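Local structure of chitinase (Jonesia denitrificans, 5VG0) at residues Gln11-Ala15 against Ser16-Ser20; Glu84-Asp88 against Gly89-Gln93. The protein probably takes part in breaking down chitin, this piece being its copper-dependent lytic polysaccharide monooxygenase domain, which binds copper through a histidine brace. All coordinates share one frame; numbering follows the deposited sequence. Where two conformers were deposited one is given.

Contact 1: residues Gln11-Ala15 against Ser16-Ser20; sequences QALCA and SGETS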
ATOM      1  N   GLN A  11      -4.836  -4.222   3.739  1.00  7.01           N
ATOM      2  CA  GLN A  11      -5.787  -3.552   4.616  1.00  7.34           C
ATOM      3  C   GLN A  11      -7.136  -3.356   3.934  1.00  7.81           C
ATOM      4  O   GLN A  11      -8.172  -3.428   4.596  1.00  8.49           O
ATOM      5  CB  GLN A  11      -5.226  -2.241   5.192  1.00  8.21           C
ATOM      6  CG  GLN A  11      -4.671  -1.232   4.202  1.00  8.50           C
ATOM      7  CD  GLN A  11      -3.172  -1.330   4.088  1.00  7.82           C
ATOM      8  OE1 GLN A  11      -2.639  -2.389   3.753  1.00  8.81           O
ATOM      9  NE2 GLN A  11      -2.478  -0.256   4.405  1.00  8.69           N
ATOM     10  N   ALA A  12      -7.144  -3.089   2.620  1.00  7.55           N
ATOM     11  CA  ALA A  12      -8.411  -2.976   1.897  1.00  8.11           C
ATOM     12  C   ALA A  12      -9.207  -4.269   1.941  1.00  8.28           C
ATOM     13  O   ALA A  12     -10.432  -4.251   2.103  1.00  9.68           O
ATOM     14  CB  ALA A  12      -8.156  -2.601   0.441  1.00  8.93           C
ATOM     15  N   LEU A  13      -8.529  -5.403   1.797  1.00  7.81           N
ATOM     16  CA  LEU A  13      -9.207  -6.693   1.809  1.00  8.26           C
ATOM     17  C   LEU A  13      -9.782  -6.985   3.179  1.00  8.33           C
ATOM     18  O   LEU A  13     -10.891  -7.521   3.296  1.00 10.36           O
ATOM     19  CB  LEU A  13      -8.236  -7.779   1.369  1.00  9.06           C
ATOM     20  CG  LEU A  13      -7.822  -7.670  -0.102  1.00 10.23           C
ATOM     21  CD1 LEU A  13      -6.593  -8.511  -0.373  1.00 13.24           C
ATOM     22  CD2 LEU A  13      -8.927  -8.058  -1.027  1.00 13.18           C
ATOM     23  N   CYS A  14      -9.056  -6.635   4.231  1.00  8.32           N
ATOM     24  CA  CYS A  14      -9.595  -6.761   5.575  1.00  8.79           C
ATOM     25  C   CYS A  14     -10.860  -5.910   5.723  1.00  9.87           C
ATOM     26  O   CYS A  14     -11.884  -6.378   6.233  1.00 11.24           O
ATOM     27  CB  CYS A  14      -8.547  -6.333   6.609  1.00  9.18           C
ATOM     28  SG  CYS A  14      -7.161  -7.466   6.765  1.00 10.48           S
ATOM     29  N   ALA A  15     -10.793  -4.646   5.307  1.00  9.08           N
ATOM     30  CA  ALA A  15     -11.891  -3.708   5.515  1.00 10.49           C
ATOM     31  C   ALA A  15     -13.109  -4.067   4.676  1.00 10.60           C
ATOM     32  O   ALA A  15     -14.234  -3.716   5.041  1.00 12.64           O
ATOM     33  CB  ALA A  15     -11.413  -2.290   5.212  1.00 12.07           C
ATOM     34  N   SER A  16     -12.922  -4.722   3.550  1.00 10.81           N
ATOM     35  CA  SER A  16     -14.007  -5.118   2.669  0.61 12.04           C
ATOM     36  C   SER A  16     -14.595  -6.472   3.031  1.00 12.68           C
ATOM     37  O   SER A  16     -15.535  -6.921   2.370  1.00 15.50           O
ATOM     38  CB  SER A  16     -13.511  -5.163   1.223  0.61 14.62           C
ATOM     39  OG  SER A  16     -13.112  -3.878   0.792  0.61 17.10           O
ATOM     40  N   GLY A  17     -14.064  -7.143   4.048  1.00 12.41           N
ATOM     41  CA  GLY A  17     -14.549  -8.456   4.427  1.00 13.83           C
ATOM     42  C   GLY A  17     -14.169  -9.545   3.455  1.00 13.39           C
ATOM     43  O   GLY A  17     -14.827 -10.580   3.404  1.00 17.17           O
ATOM     44  N   GLU A  18     -13.113  -9.337   2.680  1.00 12.23           N
ATOM     45  CA  GLU A  18     -12.701 -10.294   1.666  0.68 13.01           C
ATOM     46  C   GLU A  18     -11.732 -11.343   2.197  1.00 13.97           C
ATOM     47  O   GLU A  18     -11.566 -12.389   1.562  1.00 18.40           O
ATOM     48  CB  GLU A  18     -12.100  -9.557   0.466  0.68 16.77           C
ATOM     49  CG  GLU A  18     -13.077  -8.619  -0.222  0.68 22.66           C
ATOM     50  CD  GLU A  18     -13.992  -9.333  -1.180  0.68 27.18           C
ATOM     51  OE1 GLU A  18     -13.685 -10.489  -1.548  0.68 28.69           O
ATOM     52  OE2 GLU A  18     -15.028  -8.747  -1.567  0.68 29.51           O
ATOM     53  N   THR A  19     -11.144 -11.135   3.360  1.00 11.83           N
ATOM     54  CA  THR A  19     -10.310 -12.165   3.954  1.00 11.75           C
ATOM     55  C   THR A  19     -11.180 -13.180   4.680  1.00 13.14           C
ATOM     56  O   THR A  19     -12.286 -12.877   5.120  1.00 16.22           O
ATOM     57  CB  THR A  19      -9.324 -11.550   4.943  1.00 12.12           C
ATOM     58  OG1 THR A  19     -10.037 -10.860   5.968  1.00 15.16           O
ATOM     59  CG2 THR A  19      -8.387 -10.581   4.239  1.00 12.62           C
ATOM     60  N   SER A  20     -10.656 -14.383   4.811  1.00 12.93           N
ATOM     61  CA  SER A  20     -11.327 -15.471   5.509  1.00 14.33           C
ATOM     62  C   SER A  20     -10.930 -15.562   6.972  1.00 16.68           C
ATOM     63  O   SER A  20     -11.319 -16.504   7.661  1.00 22.78           O
ATOM     64  CB  SER A  20     -10.964 -16.782   4.829  1.00 15.87           C
ATOM     65  OG  SER A  20      -9.561 -16.916   4.833  1.00 16.56           O
TER
HETATM   66  O   HOH W   1     -12.336  -9.004   6.884  1.00 36.06           O

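Contact 2: residues Glu84-Asp88 against Gly89-Gln93; sequences EYFVD and GQLHQ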
ATOM      1  N   GLU A  84       6.597   5.889  -3.239  1.00  7.66           N
ATOM      2  CA  GLU A  84       7.591   4.901  -3.622  1.00  7.81           C
ATOM      3  C   GLU A  84       6.925   3.542  -3.732  1.00  7.81           C
ATOM      4  O   GLU A  84       6.184   3.136  -2.844  1.00 10.50           O
ATOM      5  CB  GLU A  84       8.716   4.828  -2.591  1.00  8.89           C
ATOM      6  CG  GLU A  84       9.549   6.096  -2.516  1.00 10.37           C
ATOM      7  CD  GLU A  84      10.558   6.038  -1.403  1.00 11.68           C
ATOM      8  OE1 GLU A  84      10.146   5.907  -0.243  1.00 12.23           O
ATOM      9  OE2 GLU A  84      11.767   6.099  -1.712  1.00 15.68           O
ATOM     10  N   TYR A  85       7.199   2.846  -4.818  1.00  7.29           N
ATOM     11  CA  TYR A  85       6.664   1.518  -5.067  1.00  7.15           C
ATOM     12  C   TYR A  85       7.796   0.518  -5.147  1.00  7.09           C
ATOM     13  O   TYR A  85       8.703   0.678  -5.965  1.00  8.55           O
ATOM     14  CB  TYR A  85       5.838   1.496  -6.347  1.00  8.26           C
ATOM     15  CG  TYR A  85       4.623   2.372  -6.260  1.00  8.57           C
ATOM     16  CD1 TYR A  85       3.454   1.894  -5.719  1.00  8.84           C
ATOM     17  CD2 TYR A  85       4.644   3.684  -6.665  1.00  8.90           C
ATOM     18  CE1 TYR A  85       2.336   2.676  -5.605  1.00  9.65           C
ATOM     19  CE2 TYR A  85       3.500   4.484  -6.558  1.00  9.64           C
ATOM     20  CZ  TYR A  85       2.348   3.967  -6.026  1.00  9.50           C
ATOM     21  OH  TYR A  85       1.204   4.707  -5.892  1.00 11.52           O
ATOM     22  N   PHE A  86       7.727  -0.488  -4.296  1.00  7.58           N
ATOM     23  CA  PHE A  86       8.712  -1.557  -4.207  1.00  7.94           C
ATOM     24  C   PHE A  86       8.080  -2.840  -4.716  1.00  7.97           C
ATOM     25  O   PHE A  86       6.891  -3.079  -4.511  1.00  9.38           O
ATOM     26  CB  PHE A  86       9.139  -1.792  -2.746  1.00  8.83           C
ATOM     27  CG  PHE A  86       9.805  -0.624  -2.088  1.00  9.15           C
ATOM     28  CD1 PHE A  86       9.072   0.449  -1.614  1.00 10.70           C
ATOM     29  CD2 PHE A  86      11.177  -0.621  -1.909  1.00 10.85           C
ATOM     30  CE1 PHE A  86       9.711   1.521  -1.013  1.00 11.87           C
ATOM     31  CE2 PHE A  86      11.799   0.449  -1.308  1.00 13.18           C
ATOM     32  CZ  PHE A  86      11.059   1.516  -0.858  1.00 13.18           C
ATOM     33  N   VAL A  87       8.868  -3.676  -5.376  1.00  8.04           N
ATOM     34  CA  VAL A  87       8.442  -5.011  -5.763  1.00  8.25           C
ATOM     35  C   VAL A  87       9.330  -5.982  -5.006  1.00  8.54           C
ATOM     36  O   VAL A  87      10.553  -5.966  -5.165  1.00  9.68           O
ATOM     37  CB  VAL A  87       8.522  -5.216  -7.280  1.00 10.47           C
ATOM     38  CG1 VAL A  87       8.198  -6.660  -7.646  1.00 13.50           C
ATOM     39  CG2 VAL A  87       7.607  -4.215  -7.970  1.00 12.14           C
ATOM     40  N   ASP A  88       8.725  -6.788  -4.145  1.00  8.71           N
ATOM     41  CA  ASP A  88       9.458  -7.743  -3.314  1.00  9.54           C
ATOM     42  C   ASP A  88      10.616  -7.068  -2.578  1.00 11.28           C
ATOM     43  O   ASP A  88      11.706  -7.618  -2.463  1.00 13.49           O
ATOM     44  CB  ASP A  88       9.938  -8.929  -4.138  1.00 10.61           C
ATOM     45  CG  ASP A  88       8.829  -9.588  -4.912  1.00 10.67           C
ATOM     46  OD1 ASP A  88       7.692  -9.704  -4.412  1.00 11.86           O
ATOM     47  OD2 ASP A  88       9.124 -10.012  -6.042  1.00 13.18           O
ATOM     48  N   GLY A  89      10.392  -5.850  -2.090  1.00 10.97           N
ATOM     49  CA  GLY A  89      11.340  -5.176  -1.232  1.00 12.48           C
ATOM     50  C   GLY A  89      12.361  -4.317  -1.932  1.00 13.55           C
ATOM     51  O   GLY A  89      13.175  -3.682  -1.245  1.00 16.23           O
ATOM     52  N   GLN A  90      12.359  -4.271  -3.265  1.00 12.43           N
ATOM     53  CA  GLN A  90      13.312  -3.478  -4.033  1.00 13.80           C
ATOM     54  C   GLN A  90      12.582  -2.359  -4.753  1.00 11.27           C
ATOM     55  O   GLN A  90      11.517  -2.556  -5.337  1.00 11.31           O
ATOM     56  CB  GLN A  90      14.056  -4.341  -5.040  1.00 17.25           C
ATOM     57  CG  GLN A  90      15.234  -5.143  -4.443  1.00 21.65           C
ATOM     58  CD  GLN A  90      14.784  -6.258  -3.518  1.00 24.95           C
ATOM     59  OE1 GLN A  90      14.096  -7.190  -3.935  1.00 28.55           O
ATOM     60  NE2 GLN A  90      15.167  -6.168  -2.256  1.00 23.55           N
ATOM     61  N   LEU A  91      13.157  -1.174  -4.700  1.00 10.62           N
ATOM     62  CA  LEU A  91      12.500  -0.003  -5.245  1.00  9.53           C
ATOM     63  C   LEU A  91      12.332  -0.148  -6.751  1.00  9.47           C
ATOM     64  O   LEU A  91      13.283  -0.445  -7.476  1.00 12.63           O
ATOM     65  CB  LEU A  91      13.329   1.239  -4.914  1.00 10.49           C
ATOM     66  CG  LEU A  91      12.751   2.579  -5.358  1.00 11.88           C
ATOM     67  CD1 LEU A  91      11.424   2.888  -4.672  1.00 13.26           C
ATOM     68  CD2 LEU A  91      13.756   3.697  -5.106  1.00 14.40           C
ATOM     69  N   HIS A  92      11.116   0.099  -7.215  1.00  8.59           N
ATOM     70  CA  HIS A  92      10.749  -0.077  -8.607  1.00  9.11           C
ATOM     71  C   HIS A  92      10.442   1.240  -9.299  1.00  9.13           C
ATOM     72  O   HIS A  92      10.965   1.504 -10.380  1.00 11.32           O
ATOM     73  CB  HIS A  92       9.534  -1.015  -8.660  1.00  9.91           C
ATOM     74  CG  HIS A  92       9.127  -1.393 -10.034  1.00 11.34           C
ATOM     75  ND1 HIS A  92       9.808  -2.333 -10.765  1.00 15.01           N
ATOM     76  CD2 HIS A  92       8.106  -0.973 -10.808  1.00 13.18           C
ATOM     77  CE1 HIS A  92       9.230  -2.471 -11.942  1.00 17.05           C
ATOM     78  NE2 HIS A  92       8.202  -1.647 -11.998  1.00 15.94           N
ATOM     79  N   GLN A  93       9.614   2.094  -8.698  1.00  8.70           N
ATOM     80  CA  GLN A  93       9.246   3.384  -9.268  1.00  9.05           C
ATOM     81  C   GLN A  93       8.995   4.381  -8.156  1.00  8.83           C
ATOM     82  O   GLN A  93       8.501   4.023  -7.097  1.00  9.83           O
ATOM     83  CB  GLN A  93       7.950   3.319 -10.092  1.00 11.73           C
ATOM     84  CG  GLN A  93       8.142   2.809 -11.486  1.00 13.81           C
ATOM     85  CD  GLN A  93       6.833   2.634 -12.229  1.00 14.01           C
ATOM     86  OE1 GLN A  93       6.459   1.529 -12.540  1.00 15.04           O
ATOM     87  NE2 GLN A  93       6.144   3.725 -12.526  1.00 14.74           N
TER

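Contact 1: residues Gln11-Ala15 against Ser16-Ser20
The CD2 branch of Leu13 meets Glu18 CB, and its CB meets the Thr19 methyl, so that side chains pack across a Schellman motif at the C-terminal end of helix 10-15. The Leu13 and Glu18 side chains cross at about a right angle, with Leu13 CD2 3.8 Å from Glu18 CB, while the acid, bent at chi2 (-82°), carries its carboxylate away from the helix. Thr19 points toward the helix and lays its methyl alongside the last turn, CG2 standing 4.0 Å from Leu13 CB and a little farther from the sulfur of Cys14. A chi1 of 59° leaves Thr19 CG2 beside the backbone N, against Leu13 and Cys14, and places OG1 for its bond with Phe21 O and for a water that donates to both OG1 and Cys14 O. Cys14 also carries the disulfide to Cys23, a covalent tie between the helix end and the loop that follows.

Two backbone bonds close the motif. Gly17, with positive phi, turns the chain back, and Glu18 N reaches Leu13 O at 2.9 Å, in the carbonyl plane. Ser16 N closes the preceding helical turn on Ala12 O, 2.9 Å away. The second capping bond runs from Gly17 N to Cys14 O at 3.2 Å, the donor coming from above that carbonyl plane. Cys14 O is thus gripped twice, by the Gly17 amide and by the water, whose oxygen lies 2.7 Å from it.

Contact 2: residues Glu84-Asp88 against Gly89-Gln93
Backbone bonds between Tyr85 and Gln93 and between Val87 and Gln90 join the two strands on either side of the Phe86-Leu91 pair. Tyr85 N meets Gln93 O at 2.9 Å, and Val87 N meets Gln90 O at the same length. Tyr85 O accepts twice in its carbonyl plane, from His92 N at 2.8 Å and Gln93 N at 3.2 Å: a classic beta bulge that shifts the register by one. A type I' turn from Val87 to Gln90 reverses the chain, with Gly89 at a position where a CB would run into Asp88 O.

Leu91 CD1 lies over one face of the Phe86 ring, 4.2 Å from its centroid, a CH-pi contact; the leucine swings there with CG anti to its backbone N (chi1 -177°). Phe86 also touches Leu121 and Arg123 of strand 118-126. With the ring cut back to an alanine, Leu91 CD1 would probably lose the face it rests on and a gap is likely to open toward Leu121. On the other side of the hairpin Val87 and His92 run side by side, with Val87 CG2 over the imidazole face, 4.2 Å from its centroid.

Polar ends bond beyond the hairpin: Glu84 to Arg123, Tyr85 OH to His108, His92 to Thr111. These features mark a tight two-residue beta hairpin with a classic bulge, its strand 80-87 paired on to 118-126 in the beta-sandwich fold of the LPMO domain.

Contact 1 and contact 2 hold different elements of the same domain, on opposite sides of its centre, with centres about 23 Å apart and nearest atoms about 11 Å apart. Both are local turns that use a glycine with positive phi, in contact 2 together with Asp88, and both lie away from the copper site. Contact 1, partly buried, ends a short helix and leads into a loop; its chemistry is backbone capping, small aliphatic touches and a disulfide. Contact 2 is mainly a surface contact, although Tyr85 and Phe86 are buried; it joins two strands through paired backbone bonds and CH-pi contacts, and its polar side chains reach strands 105-110 and 118-126 and, just past the former, Thr111.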